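Local coordinates for protein alpha-fucosidase GH29 (PDB 4PSR) that hydrolyses alpha-L-fucosides as a GH29 glycoside hydrolase with a TIM-barrel catalytic domain, and probably removes alpha-1,6-linked core fucose from the glycans of glycoproteins, at residues G5-A9 against F257-E261; E22-K28 against V373-R377; Q91-L96 against G146-L151; N175-F180 against L194-R200. All coordinates share one frame. Where two conformers were deposited one is given. Residue numbers count along the deposited sequence, not the author numbering.

Interaction 1. Residues G5-A9 against F257-E261; sequences GPYEA and FNRGE
This is a surface contact in which the start of the modelled chain, an irregular loop ahead of helix 11-14, lies against helix 246-263 of the barrel domain. P6 has phi/psi near -76/-11 and Y7 near -87/139. The segments come closest at G5 and N258, CA atoms 4.9 Å apart. N258 (chi1 m) holds the backbone of Y7 at two points: Y7 N donates to N258 OD1 (2.8 Å), and N258 ND2 donates to Y7 O (3.1 Å). An ideal CB on G5 would clash with N258 OD1. Y7, also m, turns its ring face to F257: F257 CB lies 3.8 Å from the ring centroid as a CH-pi contact, and the edge of the F257 ring points at the same ring, centroids 5.7 Å apart and planes at 67°. Water 1 bridges Y7 OH (2.6 Å) and E261 OE2 (2.8 Å). F257 also stacks on H17, a ligand of the sodium ion. The result is an N-terminal arm bound to an outer helix of a TIM barrel, with an edge-to-face aromatic pair beside a metal site.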
loop_
_atom_site.group_PDB
_atom_site.type_symbol
_atom_site.label_atom_id
_atom_site.label_comp_id
_atom_site.label_asym_id
_atom_site.label_seq_id
_atom_site.Cartn_x
_atom_site.Cartn_y
_atom_site.Cartn_z
ATOM N N GLY A 5 -29.046 -3.512 -5.201
ATOM C CA GLY A 5 -28.166 -4.322 -4.381
ATOM C C GLY A 5 -28.443 -4.125 -2.903
ATOM O O GLY A 5 -29.199 -3.230 -2.521
ATOM N N PRO A 6 -27.819 -4.940 -2.049
ATOM C CA PRO A 6 -28.207 -4.838 -0.639
ATOM C C PRO A 6 -27.659 -3.620 0.096
ATOM O O PRO A 6 -28.102 -3.382 1.211
ATOM C CB PRO A 6 -27.636 -6.119 -0.030
ATOM C CG PRO A 6 -26.444 -6.429 -0.874
ATOM C CD PRO A 6 -26.811 -5.989 -2.274
ATOM N N TYR A 7 -26.712 -2.877 -0.480
ATOM C CA TYR A 7 -26.125 -1.744 0.216
ATOM C C TYR A 7 -26.917 -0.481 0.021
ATOM O O TYR A 7 -27.378 -0.193 -1.075
ATOM C CB TYR A 7 -24.670 -1.511 -0.225
ATOM C CG TYR A 7 -23.761 -2.606 0.252
ATOM C CD1 TYR A 7 -23.288 -2.630 1.567
ATOM C CD2 TYR A 7 -23.414 -3.653 -0.588
ATOM C CE1 TYR A 7 -22.470 -3.663 2.016
ATOM C CE2 TYR A 7 -22.601 -4.680 -0.155
ATOM C CZ TYR A 7 -22.127 -4.678 1.150
ATOM O OH TYR A 7 -21.329 -5.715 1.612
ATOM N N GLU A 8 -27.060 0.272 1.104
ATOM C CA GLU A 8 -27.651 1.596 1.061
ATOM C C GLU A 8 -26.571 2.612 1.333
ATOM O O GLU A 8 -25.526 2.271 1.894
ATOM C CB GLU A 8 -28.747 1.732 2.131
ATOM C CG GLU A 8 -29.843 0.712 2.003
ATOM C CD GLU A 8 -30.727 0.666 3.235
ATOM O OE1 GLU A 8 -30.639 1.605 4.051
ATOM O OE2 GLU A 8 -31.492 -0.309 3.397
ATOM N N ALA A 9 -26.813 3.857 0.956
ATOM C CA ALA A 9 -25.863 4.934 1.166
ATOM C C ALA A 9 -25.897 5.464 2.610
ATOM O O ALA A 9 -26.249 6.625 2.866
ATOM C CB ALA A 9 -26.107 6.046 0.183
ATOM N N PHE A 257 -19.959 -1.235 -3.915
ATOM C CA PHE A 257 -20.139 -2.494 -3.202
ATOM C C PHE A 257 -21.322 -3.289 -3.788
ATOM O O PHE A 257 -21.279 -4.517 -3.869
ATOM C CB PHE A 257 -20.315 -2.254 -1.688
ATOM C CG PHE A 257 -19.133 -1.608 -1.018
ATOM C CD1 PHE A 257 -17.873 -1.594 -1.604
ATOM C CD2 PHE A 257 -19.284 -1.017 0.229
ATOM C CE1 PHE A 257 -16.809 -0.988 -0.958
ATOM C CE2 PHE A 257 -18.225 -0.386 0.869
ATOM C CZ PHE A 257 -16.970 -0.404 0.289
ATOM N N ASN A 258 -22.356 -2.597 -4.263
ATOM C CA ASN A 258 -23.454 -3.291 -4.946
ATOM C C ASN A 258 -23.018 -3.871 -6.288
ATOM O O ASN A 258 -23.404 -4.979 -6.639
ATOM C CB ASN A 258 -24.654 -2.366 -5.149
ATOM C CG ASN A 258 -25.448 -2.170 -3.884
ATOM O OD1 ASN A 258 -25.514 -3.065 -3.044
ATOM N ND2 ASN A 258 -26.076 -1.007 -3.746
ATOM N N ARG A 259 -22.226 -3.120 -7.045
ATOM C CA ARG A 259 -21.732 -3.652 -8.307
ATOM C C ARG A 259 -20.860 -4.879 -8.060
ATOM O O ARG A 259 -20.929 -5.842 -8.809
ATOM C CB ARG A 259 -20.960 -2.602 -9.101
ATOM C CG ARG A 259 -21.818 -1.515 -9.727
ATOM C CD ARG A 259 -22.930 -2.070 -10.581
ATOM N NE ARG A 259 -23.398 -1.081 -11.552
ATOM C CZ ARG A 259 -24.591 -1.100 -12.139
ATOM N NH1 ARG A 259 -25.467 -2.061 -11.863
ATOM N NH2 ARG A 259 -24.911 -0.146 -13.007
ATOM N N GLY A 260 -20.041 -4.870 -7.004
ATOM C CA GLY A 260 -19.220 -6.029 -6.698
ATOM C C GLY A 260 -20.055 -7.275 -6.522
ATOM O O GLY A 260 -19.723 -8.346 -7.041
ATOM N N GLU A 261 -21.141 -7.138 -5.771
ATOM C CA GLU A 261 -22.074 -8.240 -5.570
ATOM C C GLU A 261 -22.646 -8.696 -6.905
ATOM O O GLU A 261 -22.732 -9.885 -7.172
ATOM C CB GLU A 261 -23.199 -7.798 -4.644
ATOM C CG GLU A 261 -22.763 -7.528 -3.214
ATOM C CD GLU A 261 -23.057 -8.677 -2.270
ATOM O OE1 GLU A 261 -23.417 -9.775 -2.746
ATOM O OE2 GLU A 261 -22.933 -8.473 -1.042
HETATM O O HOH W 1 -20.485 -7.404 -0.244
#

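Interaction 2. Residues E22-K28 against V373-R377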
loop_
_atom_site.group_PDB
_atom_site.type_symbol
_atom_site.label_atom_id
_atom_site.label_comp_id
_atom_site.label_asym_id
_atom_site.label_seq_id
_atom_site.Cartn_x
_atom_site.Cartn_y
_atom_site.Cartn_z
ATOM N N GLU A 22 -9.834 -12.152 1.284
ATOM C CA GLU A 22 -8.682 -13.044 1.336
ATOM C C GLU A 22 -7.774 -12.933 0.108
ATOM O O GLU A 22 -6.539 -12.945 0.281
ATOM C CB GLU A 22 -9.117 -14.497 1.563
ATOM C CG GLU A 22 -9.864 -14.689 2.861
ATOM C CD GLU A 22 -9.068 -14.267 4.066
ATOM O OE1 GLU A 22 -7.996 -14.837 4.330
ATOM O OE2 GLU A 22 -9.514 -13.379 4.810
ATOM N N TRP A 23 -8.317 -12.767 -1.091
ATOM C CA TRP A 23 -7.443 -12.671 -2.266
ATOM C C TRP A 23 -6.504 -11.456 -2.163
ATOM O O TRP A 23 -5.348 -11.501 -2.640
ATOM C CB TRP A 23 -8.202 -12.623 -3.599
ATOM C CG TRP A 23 -8.953 -11.335 -3.871
ATOM C CD1 TRP A 23 -10.295 -11.132 -3.732
ATOM C CD2 TRP A 23 -8.416 -10.107 -4.392
ATOM N NE1 TRP A 23 -10.620 -9.851 -4.101
ATOM C CE2 TRP A 23 -9.487 -9.192 -4.498
ATOM C CE3 TRP A 23 -7.140 -9.677 -4.746
ATOM C CZ2 TRP A 23 -9.316 -7.892 -4.950
ATOM C CZ3 TRP A 23 -6.979 -8.363 -5.205
ATOM C CH2 TRP A 23 -8.057 -7.496 -5.297
ATOM N N TYR A 24 -6.995 -10.373 -1.569
ATOM C CA TYR A 24 -6.220 -9.147 -1.450
ATOM C C TYR A 24 -5.142 -9.297 -0.388
ATOM O O TYR A 24 -4.016 -8.855 -0.572
ATOM C CB TYR A 24 -7.164 -7.964 -1.189
ATOM C CG TYR A 24 -6.517 -6.612 -0.907
ATOM C CD1 TYR A 24 -6.322 -6.181 0.386
ATOM C CD2 TYR A 24 -6.118 -5.775 -1.941
ATOM C CE1 TYR A 24 -5.771 -4.950 0.653
ATOM C CE2 TYR A 24 -5.571 -4.533 -1.685
ATOM C CZ TYR A 24 -5.400 -4.136 -0.384
ATOM O OH TYR A 24 -4.852 -2.912 -0.070
ATOM N N ARG A 25 -5.455 -9.967 0.709
ATOM C CA ARG A 25 -4.453 -10.278 1.716
ATOM C C ARG A 25 -3.387 -11.230 1.177
ATOM O O ARG A 25 -2.213 -11.156 1.578
ATOM C CB ARG A 25 -5.097 -10.874 2.972
ATOM C CG ARG A 25 -6.177 -10.006 3.613
ATOM C CD ARG A 25 -6.755 -10.633 4.867
ATOM N NE ARG A 25 -7.896 -9.846 5.354
ATOM C CZ ARG A 25 -8.043 -9.371 6.583
ATOM N NH1 ARG A 25 -7.156 -9.584 7.537
ATOM N NH2 ARG A 25 -9.139 -8.672 6.839
ATOM N N ASP A 26 -3.777 -12.102 0.259
ATOM C CA ASP A 26 -2.833 -13.039 -0.323
ATOM C C ASP A 26 -1.895 -12.374 -1.319
ATOM O O ASP A 26 -0.822 -12.908 -1.612
ATOM C CB ASP A 26 -3.590 -14.136 -1.080
ATOM C CG ASP A 26 -4.342 -15.108 -0.177
ATOM O OD1 ASP A 26 -4.088 -15.169 1.053
ATOM O OD2 ASP A 26 -5.217 -15.809 -0.737
ATOM N N ALA A 27 -2.334 -11.269 -1.904
ATOM C CA ALA A 27 -1.680 -10.701 -3.078
ATOM C C ALA A 27 -0.321 -10.075 -2.820
ATOM O O ALA A 27 0.591 -10.282 -3.620
ATOM C CB ALA A 27 -2.592 -9.696 -3.753
ATOM N N LYS A 28 -0.235 -9.283 -1.751
ATOM C CA LYS A 28 0.982 -8.647 -1.237
ATOM C C LYS A 28 1.583 -7.509 -2.040
ATOM O O LYS A 28 1.956 -6.488 -1.453
ATOM C CB LYS A 28 2.086 -9.644 -0.952
ATOM C CG LYS A 28 1.665 -10.814 -0.012
ATOM C CD LYS A 28 0.932 -10.353 1.246
ATOM C CE LYS A 28 0.716 -11.494 2.196
ATOM N NZ LYS A 28 -0.087 -11.074 3.365
ATOM N N VAL A 373 6.040 -15.011 0.793
ATOM C CA VAL A 373 5.361 -13.733 0.572
ATOM C C VAL A 373 3.896 -13.975 0.224
ATOM O O VAL A 373 3.002 -13.701 1.039
ATOM C CB VAL A 373 6.097 -12.900 -0.500
ATOM C CG1 VAL A 373 5.381 -11.561 -0.725
ATOM C CG2 VAL A 373 7.543 -12.646 -0.076
ATOM N N TYR A 374 3.611 -14.437 -0.985
ATOM C CA TYR A 374 2.228 -14.647 -1.384
ATOM C C TYR A 374 1.542 -15.607 -0.447
ATOM O O TYR A 374 2.140 -16.585 0.021
ATOM C CB TYR A 374 2.170 -15.239 -2.766
ATOM C CG TYR A 374 2.883 -14.443 -3.837
ATOM C CD1 TYR A 374 2.454 -13.177 -4.223
ATOM C CD2 TYR A 374 3.928 -15.014 -4.544
ATOM C CE1 TYR A 374 3.094 -12.491 -5.267
ATOM C CE2 TYR A 374 4.579 -14.357 -5.560
ATOM C CZ TYR A 374 4.143 -13.103 -5.947
ATOM O OH TYR A 374 4.769 -12.465 -6.977
ATOM N N ASP A 375 0.269 -15.328 -0.189
ATOM C CA ASP A 375 -0.595 -16.250 0.553
ATOM C C ASP A 375 -0.199 -16.422 2.012
ATOM O O ASP A 375 -0.780 -17.249 2.697
ATOM C CB ASP A 375 -0.642 -17.652 -0.118
ATOM C CG ASP A 375 -1.076 -17.607 -1.565
ATOM O OD1 ASP A 375 -1.683 -16.632 -2.023
ATOM O OD2 ASP A 375 -0.749 -18.571 -2.286
ATOM N N THR A 376 0.747 -15.636 2.514
ATOM C CA THR A 376 1.143 -15.686 3.922
ATOM C C THR A 376 0.384 -14.621 4.724
ATOM O O THR A 376 -0.340 -13.799 4.162
ATOM C CB THR A 376 2.666 -15.451 4.136
ATOM O OG1 THR A 376 3.030 -14.086 3.820
ATOM C CG2 THR A 376 3.527 -16.425 3.330
ATOM N N ARG A 377 0.530 -14.673 6.032
ATOM C CA ARG A 377 0.011 -13.652 6.918
ATOM C C ARG A 377 1.115 -13.248 7.891
ATOM O O ARG A 377 2.080 -13.995 8.157
ATOM C CB ARG A 377 -1.184 -14.194 7.708
ATOM C CG ARG A 377 -2.403 -14.593 6.872
ATOM C CD ARG A 377 -3.034 -13.371 6.213
ATOM N NE ARG A 377 -4.232 -13.717 5.430
ATOM C CZ ARG A 377 -4.233 -14.049 4.145
ATOM N NH1 ARG A 377 -3.125 -14.086 3.417
ATOM N NH2 ARG A 377 -5.369 -14.354 3.536
HETATM O O HOH W 2 -6.569 -13.989 6.936
HETATM O O HOH W 3 2.080 -11.883 5.283
#
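Two like-charged side chains, K28 and R377, converge on one carbonyl: K28 NZ donates to T376 O at 2.9 Å, and R377 NH1 reaches the same T376 O at 2.9 Å, leaving NZ and NH1 4.3 Å apart. Acids offset this crowding through hydrogen-bonded salt bridges, R377 NH2 to E22 OE1 (2.8 Å) and R377 NH1 (2.8 Å) and NH2 (2.9 Å) to D26 OD1. R25 CB packs over one guanidinium face, 3.5 Å from R377 CZ. Water 2 joins E22 OE1 to R377 NE. K28 leaves the helix with positive phi, and its NZ folds back to R25 O (2.8 Å). Next to the helix end, V373-T376 makes a type II turn with D375 at the positive-phi corner. This presents D375 N to D26 O (3.0 Å), and T376 OG1 closes on V373 O (2.8 Å). K411 is a second partner of D26, and R118 pairs with D375. Helix 22-27 leads into barrel strand 29-33, while V373 and Y374 pack on L366 of helix 353-369 and R377 joins R409 of strand 405-409 in the antiparallel sheet.

Interaction 3. Residues Q91-L96 against G146-L151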
loop_
_atom_site.group_PDB
_atom_site.type_symbol
_atom_site.label_atom_id
_atom_site.label_comp_id
_atom_site.label_asym_id
_atom_site.label_seq_id
_atom_site.Cartn_x
_atom_site.Cartn_y
_atom_site.Cartn_z
ATOM N N GLN A 91 2.165 18.325 -26.773
ATOM C CA GLN A 91 0.875 17.730 -26.405
ATOM C C GLN A 91 1.079 16.365 -25.777
ATOM O O GLN A 91 1.946 15.610 -26.196
ATOM C CB GLN A 91 -0.039 17.599 -27.639
ATOM C CG GLN A 91 -1.481 17.303 -27.308
ATOM C CD GLN A 91 -2.383 17.237 -28.518
ATOM O OE1 GLN A 91 -1.901 17.014 -29.640
ATOM N NE2 GLN A 91 -3.677 17.418 -28.309
ATOM N N PHE A 92 0.250 16.034 -24.809
ATOM C CA PHE A 92 0.159 14.646 -24.345
ATOM C C PHE A 92 -0.504 13.852 -25.483
ATOM O O PHE A 92 -1.717 13.996 -25.738
ATOM C CB PHE A 92 -0.676 14.533 -23.057
ATOM C CG PHE A 92 -0.800 13.118 -22.565
ATOM C CD1 PHE A 92 0.312 12.444 -22.109
ATOM C CD2 PHE A 92 -2.025 12.472 -22.562
ATOM C CE1 PHE A 92 0.216 11.106 -21.664
ATOM C CE2 PHE A 92 -2.126 11.158 -22.120
ATOM C CZ PHE A 92 -1.005 10.486 -21.671
ATOM N N LYS A 93 0.282 13.039 -26.165
ATOM C CA LYS A 93 -0.172 12.358 -27.387
ATOM C C LYS A 93 0.665 11.112 -27.648
ATOM O O LYS A 93 1.414 11.032 -28.628
ATOM C CB LYS A 93 -0.131 13.323 -28.580
ATOM C CG LYS A 93 -0.833 12.795 -29.827
ATOM C CD LYS A 93 -0.960 13.884 -30.872
ATOM C CE LYS A 93 -1.499 13.348 -32.176
ATOM N NZ LYS A 93 -1.639 14.442 -33.187
ATOM N N PRO A 94 0.573 10.117 -26.752
ATOM C CA PRO A 94 1.309 8.876 -26.989
ATOM C C PRO A 94 0.784 8.217 -28.256
ATOM O O PRO A 94 -0.404 8.246 -28.532
ATOM C CB PRO A 94 0.980 8.017 -25.757
ATOM C CG PRO A 94 -0.304 8.607 -25.199
ATOM C CD PRO A 94 -0.185 10.080 -25.492
ATOM N N VAL A 95 1.710 7.653 -29.013
ATOM C CA VAL A 95 1.401 6.962 -30.269
ATOM C C VAL A 95 1.777 5.484 -30.138
ATOM O O VAL A 95 2.888 5.155 -29.772
ATOM C CB VAL A 95 2.203 7.610 -31.390
ATOM C CG1 VAL A 95 1.968 6.880 -32.725
ATOM C CG2 VAL A 95 1.807 9.058 -31.509
ATOM N N LEU A 96 0.814 4.596 -30.398
ATOM C CA LEU A 96 1.052 3.162 -30.276
ATOM C C LEU A 96 2.192 2.639 -31.151
ATOM O O LEU A 96 2.359 3.051 -32.290
ATOM C CB LEU A 96 -0.213 2.370 -30.640
ATOM C CG LEU A 96 -1.389 2.559 -29.688
ATOM C CD1 LEU A 96 -2.707 2.024 -30.246
ATOM C CD2 LEU A 96 -1.086 1.871 -28.387
ATOM N N GLY A 146 -5.777 14.747 -27.848
ATOM C CA GLY A 146 -4.500 14.095 -27.733
ATOM C C GLY A 146 -4.423 12.792 -28.517
ATOM O O GLY A 146 -4.574 12.790 -29.738
ATOM N N PRO A 147 -4.162 11.671 -27.824
ATOM C CA PRO A 147 -3.884 10.430 -28.556
ATOM C C PRO A 147 -5.113 9.775 -29.199
ATOM O O PRO A 147 -4.891 8.864 -30.003
ATOM C CB PRO A 147 -3.299 9.512 -27.482
ATOM C CG PRO A 147 -3.995 9.989 -26.179
ATOM C CD PRO A 147 -4.071 11.481 -26.352
ATOM N N LYS A 148 -6.325 10.182 -28.853
ATOM C CA LYS A 148 -7.563 9.558 -29.366
ATOM C C LYS A 148 -7.602 8.075 -28.989
ATOM O O LYS A 148 -7.985 7.219 -29.805
ATOM C CB LYS A 148 -7.705 9.745 -30.884
ATOM C CG LYS A 148 -7.392 11.154 -31.368
ATOM C CD LYS A 148 -8.403 12.147 -30.875
ATOM C CE LYS A 148 -9.721 11.967 -31.632
ATOM N NZ LYS A 148 -10.843 12.819 -31.148
ATOM N N LEU A 149 -7.172 7.777 -27.755
ATOM C CA LEU A 149 -7.142 6.427 -27.185
ATOM C C LEU A 149 -7.789 6.430 -25.821
ATOM O O LEU A 149 -7.588 7.367 -25.013
ATOM C CB LEU A 149 -5.708 5.921 -27.001
ATOM C CG LEU A 149 -4.923 5.716 -28.294
ATOM C CD1 LEU A 149 -3.482 5.449 -27.973
ATOM C CD2 LEU A 149 -5.544 4.580 -29.106
ATOM N N ASP A 150 -8.576 5.398 -25.557
ATOM C CA ASP A 150 -9.122 5.159 -24.227
ATOM C C ASP A 150 -8.030 4.430 -23.437
ATOM O O ASP A 150 -7.943 3.185 -23.452
ATOM C CB ASP A 150 -10.418 4.357 -24.315
ATOM C CG ASP A 150 -11.091 4.145 -22.959
ATOM O OD1 ASP A 150 -10.396 4.234 -21.942
ATOM O OD2 ASP A 150 -12.303 3.856 -22.953
ATOM N N LEU A 151 -7.133 5.201 -22.817
ATOM C CA LEU A 151 -5.955 4.639 -22.162
ATOM C C LEU A 151 -6.334 3.695 -21.051
ATOM O O LEU A 151 -5.753 2.611 -20.940
ATOM C CB LEU A 151 -5.019 5.748 -21.660
ATOM C CG LEU A 151 -4.498 6.662 -22.767
ATOM C CD1 LEU A 151 -3.742 7.832 -22.127
ATOM C CD2 LEU A 151 -3.618 5.910 -23.748
HETATM O O HOH W 4 -6.385 17.031 -29.629
HETATM O O HOH W 5 -2.273 8.087 -30.530
#
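Apolar side chains and the bare backbone of G146 make the main direct contacts between two loops of the barrel domain, one following strand 89-90, the other between barrel strand 119-125 and helix 151-161. They approach most closely at K93 and P147 (CA to CA 4.3 Å). The two prolines lie side by side, P94 CD 3.7 Å from P147 CB. F92 CE2 meets L151 CD1 at 3.7 Å, at the edge of the ring, and L96 CG lies 4.0 Å from L149 CD1. G146 CA makes a CA-H...O contact with F92 O at 3.4 Å; positive phi favours glycine here, and an ideal CB would collide with F92 O. The polar links run through water. Water 4 accepts from Q91 NE2 (3.0 Å) and G146 N (3.0 Å), two donors, while water 5 donates to P94 O (2.7 Å) and P147 O (2.8 Å), two acceptors. Q91 NE2 also bonds I79 O, and F92 sits edge-to-face with W35. Like groups face each other across the gap, so waters mediate between them.

Interaction 4. Residues N175-F180 against L194-R200; sequences NYNGFF and LLGQLPR
Segment 175-180 is a weakly bonded helical stretch with a wider pi-type turn at 175-179, and it packs against the end of helix 189-195, which closes in a Schellman motif at G196. Both belong to the TIM-barrel domain, following strand 165-170 and leading to helix 200-218. Y176 and G196 bring their CA atoms to 4.1 Å, F180 and L195 to 5.9 Å. G196 has phi/psi 68/35, which favours glycine, and an ideal CB would lie 2.3 Å from N175 O, so the approach depends on its lack of a side chain. N175, with chi1 t, sends ND2 to L194 O (3.0 Å, nearly straight) and also bonds H127 O; H127 is one of the residues lining the bound fucose, although the N175 side chain is about 11 Å from the sugar. F180, chi1 m, turns one ring face to L195, whose CD2 lies 3.7 Å from the centroid and 2° off the normal, a CH-pi contact. Y176, chi1 p, lies with CD2 over one face of the R200 guanidinium, and its OH bonds D204. In the given conformer, R200 NH2 donates to N177 OD1 at 2.9 Å. Water 6 bridges the two segments, 2.8 Å from F180 O, 2.9 Å from L195 O and 2.9 Å from Q197 NE2.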
loop_
_atom_site.group_PDB
_atom_site.type_symbol
_atom_site.label_atom_id
_atom_site.label_comp_id
_atom_site.label_asym_id
_atom_site.label_seq_id
_atom_site.Cartn_x
_atom_site.Cartn_y
_atom_site.Cartn_z
ATOM N N ASN A 175 -8.849 18.020 -6.912
ATOM C CA ASN A 175 -9.061 18.853 -8.088
ATOM C C ASN A 175 -9.862 20.138 -7.821
ATOM O O ASN A 175 -9.501 21.193 -8.358
ATOM C CB ASN A 175 -9.752 18.011 -9.183
ATOM C CG ASN A 175 -10.185 18.832 -10.364
ATOM O OD1 ASN A 175 -11.366 19.183 -10.473
ATOM N ND2 ASN A 175 -9.247 19.183 -11.237
ATOM N N TYR A 176 -10.915 20.029 -7.026
ATOM C CA TYR A 176 -11.776 21.170 -6.731
ATOM C C TYR A 176 -11.671 21.610 -5.292
ATOM O O TYR A 176 -12.504 22.424 -4.840
ATOM C CB TYR A 176 -13.229 20.878 -7.103
ATOM C CG TYR A 176 -13.944 19.755 -6.370
ATOM C CD1 TYR A 176 -13.853 18.424 -6.818
ATOM C CD2 TYR A 176 -14.800 20.023 -5.283
ATOM C CE1 TYR A 176 -14.545 17.427 -6.195
ATOM C CE2 TYR A 176 -15.484 18.997 -4.636
ATOM C CZ TYR A 176 -15.375 17.709 -5.118
ATOM O OH TYR A 176 -16.072 16.683 -4.518
ATOM N N ASN A 177 -10.685 21.078 -4.564
ATOM C CA ASN A 177 -10.445 21.429 -3.156
ATOM C C ASN A 177 -9.108 22.121 -2.971
ATOM O O ASN A 177 -8.592 22.159 -1.866
ATOM C CB ASN A 177 -10.578 20.202 -2.232
ATOM C CG ASN A 177 -12.003 19.894 -1.889
ATOM O OD1 ASN A 177 -12.620 20.615 -1.083
ATOM N ND2 ASN A 177 -12.552 18.840 -2.450
ATOM N N GLY A 178 -8.547 22.680 -4.037
ATOM C CA GLY A 178 -7.386 23.535 -3.940
ATOM C C GLY A 178 -6.273 23.277 -4.929
ATOM O O GLY A 178 -5.445 24.148 -5.138
ATOM N N PHE A 179 -6.232 22.110 -5.565
ATOM C CA PHE A 179 -5.106 21.824 -6.461
ATOM C C PHE A 179 -4.835 22.946 -7.447
ATOM O O PHE A 179 -3.693 23.340 -7.646
ATOM C CB PHE A 179 -5.386 20.532 -7.233
ATOM C CG PHE A 179 -4.220 20.021 -8.064
ATOM C CD1 PHE A 179 -3.102 19.466 -7.469
ATOM C CD2 PHE A 179 -4.289 20.051 -9.447
ATOM C CE1 PHE A 179 -2.053 18.954 -8.228
ATOM C CE2 PHE A 179 -3.244 19.532 -10.210
ATOM C CZ PHE A 179 -2.139 18.998 -9.596
ATOM N N PHE A 180 -5.901 23.433 -8.078
ATOM C CA PHE A 180 -5.770 24.469 -9.095
ATOM C C PHE A 180 -6.055 25.880 -8.523
ATOM O O PHE A 180 -6.487 26.768 -9.235
ATOM C CB PHE A 180 -6.711 24.169 -10.260
ATOM C CG PHE A 180 -6.196 23.124 -11.238
ATOM C CD1 PHE A 180 -4.972 23.285 -11.859
ATOM C CD2 PHE A 180 -6.999 22.024 -11.593
ATOM C CE1 PHE A 180 -4.508 22.362 -12.808
ATOM C CE2 PHE A 180 -6.525 21.102 -12.573
ATOM C CZ PHE A 180 -5.312 21.280 -13.160
ATOM N N LEU A 194 -12.307 21.324 -16.041
ATOM C CA LEU A 194 -10.908 20.891 -15.910
ATOM C C LEU A 194 -10.272 21.398 -14.605
ATOM O O LEU A 194 -9.606 20.644 -13.872
ATOM C CB LEU A 194 -10.069 21.336 -17.102
ATOM C CG LEU A 194 -8.613 20.856 -17.072
ATOM C CD1 LEU A 194 -8.477 19.360 -17.377
ATOM C CD2 LEU A 194 -7.777 21.691 -18.036
ATOM N N LEU A 195 -10.491 22.684 -14.332
ATOM C CA LEU A 195 -9.772 23.416 -13.296
ATOM C C LEU A 195 -10.497 23.443 -11.941
ATOM O O LEU A 195 -10.059 24.143 -11.025
ATOM C CB LEU A 195 -9.481 24.846 -13.782
ATOM C CG LEU A 195 -8.641 24.944 -15.044
ATOM C CD1 LEU A 195 -8.468 26.375 -15.521
ATOM C CD2 LEU A 195 -7.270 24.341 -14.823
ATOM N N GLY A 196 -11.580 22.696 -11.805
ATOM C CA GLY A 196 -12.276 22.576 -10.535
ATOM C C GLY A 196 -12.961 23.860 -10.088
ATOM O O GLY A 196 -13.003 24.129 -8.881
ATOM N N GLN A 197 -13.491 24.637 -11.037
ATOM C CA GLN A 197 -14.136 25.919 -10.761
ATOM C C GLN A 197 -15.651 25.887 -10.915
ATOM O O GLN A 197 -16.278 26.931 -10.902
ATOM C CB GLN A 197 -13.557 26.991 -11.687
ATOM C CG GLN A 197 -12.115 27.340 -11.395
ATOM C CD GLN A 197 -11.566 28.423 -12.299
ATOM O OE1 GLN A 197 -12.320 29.168 -12.937
ATOM N NE2 GLN A 197 -10.252 28.506 -12.371
ATOM N N LEU A 198 -16.251 24.718 -11.082
ATOM C CA LEU A 198 -17.704 24.641 -11.176
ATOM C C LEU A 198 -18.298 24.861 -9.790
ATOM O O LEU A 198 -17.589 24.769 -8.793
ATOM C CB LEU A 198 -18.150 23.271 -11.708
ATOM C CG LEU A 198 -17.716 22.914 -13.127
ATOM C CD1 LEU A 198 -17.979 21.441 -13.388
ATOM C CD2 LEU A 198 -18.458 23.775 -14.124
ATOM N N PRO A 199 -19.610 25.113 -9.709
ATOM C CA PRO A 199 -20.220 25.190 -8.377
ATOM C C PRO A 199 -19.967 23.921 -7.578
ATOM O O PRO A 199 -19.899 22.816 -8.144
ATOM C CB PRO A 199 -21.706 25.360 -8.701
ATOM C CG PRO A 199 -21.704 26.082 -10.039
ATOM C CD PRO A 199 -20.565 25.423 -10.784
ATOM N N ARG A 200 -19.833 24.011 -6.255
ATOM C CA ARG A 200 -19.445 22.842 -5.452
ATOM C C ARG A 200 -20.454 21.694 -5.527
ATOM O O ARG A 200 -20.050 20.534 -5.518
ATOM C CB ARG A 200 -19.151 23.197 -3.975
ATOM C CG ARG A 200 -18.698 21.980 -3.138
ATOM C CD ARG A 200 -18.029 22.366 -1.816
ATOM N NE ARG A 200 -16.819 23.155 -2.041
ATOM C CZ ARG A 200 -15.575 22.672 -2.049
ATOM N NH1 ARG A 200 -14.556 23.486 -2.295
ATOM N NH2 ARG A 200 -15.343 21.398 -1.794
HETATM O O HOH W 6 -9.088 26.738 -10.354
#

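Interactions 1, 3 and 4 join parts of the barrel domain; interaction 2 ties the helix before the first barrel strand to the loop leading toward the antiparallel sheet. Interaction 4 is the most buried and combines glycine, asparagine, aromatic and arginine contacts; interaction 1 is a surface contact built on one asparagine and a tyrosine. Interactions 2 and 3, both partly buried, differ sharply in chemistry: charged networks in one, apolar side chains and bridging waters in the other. Interactions 3 and 4 follow one another along the chain, about 11 Å apart at nearest atoms, and both are nested within the loops closed by interactions 1 and 2, which cross along the chain.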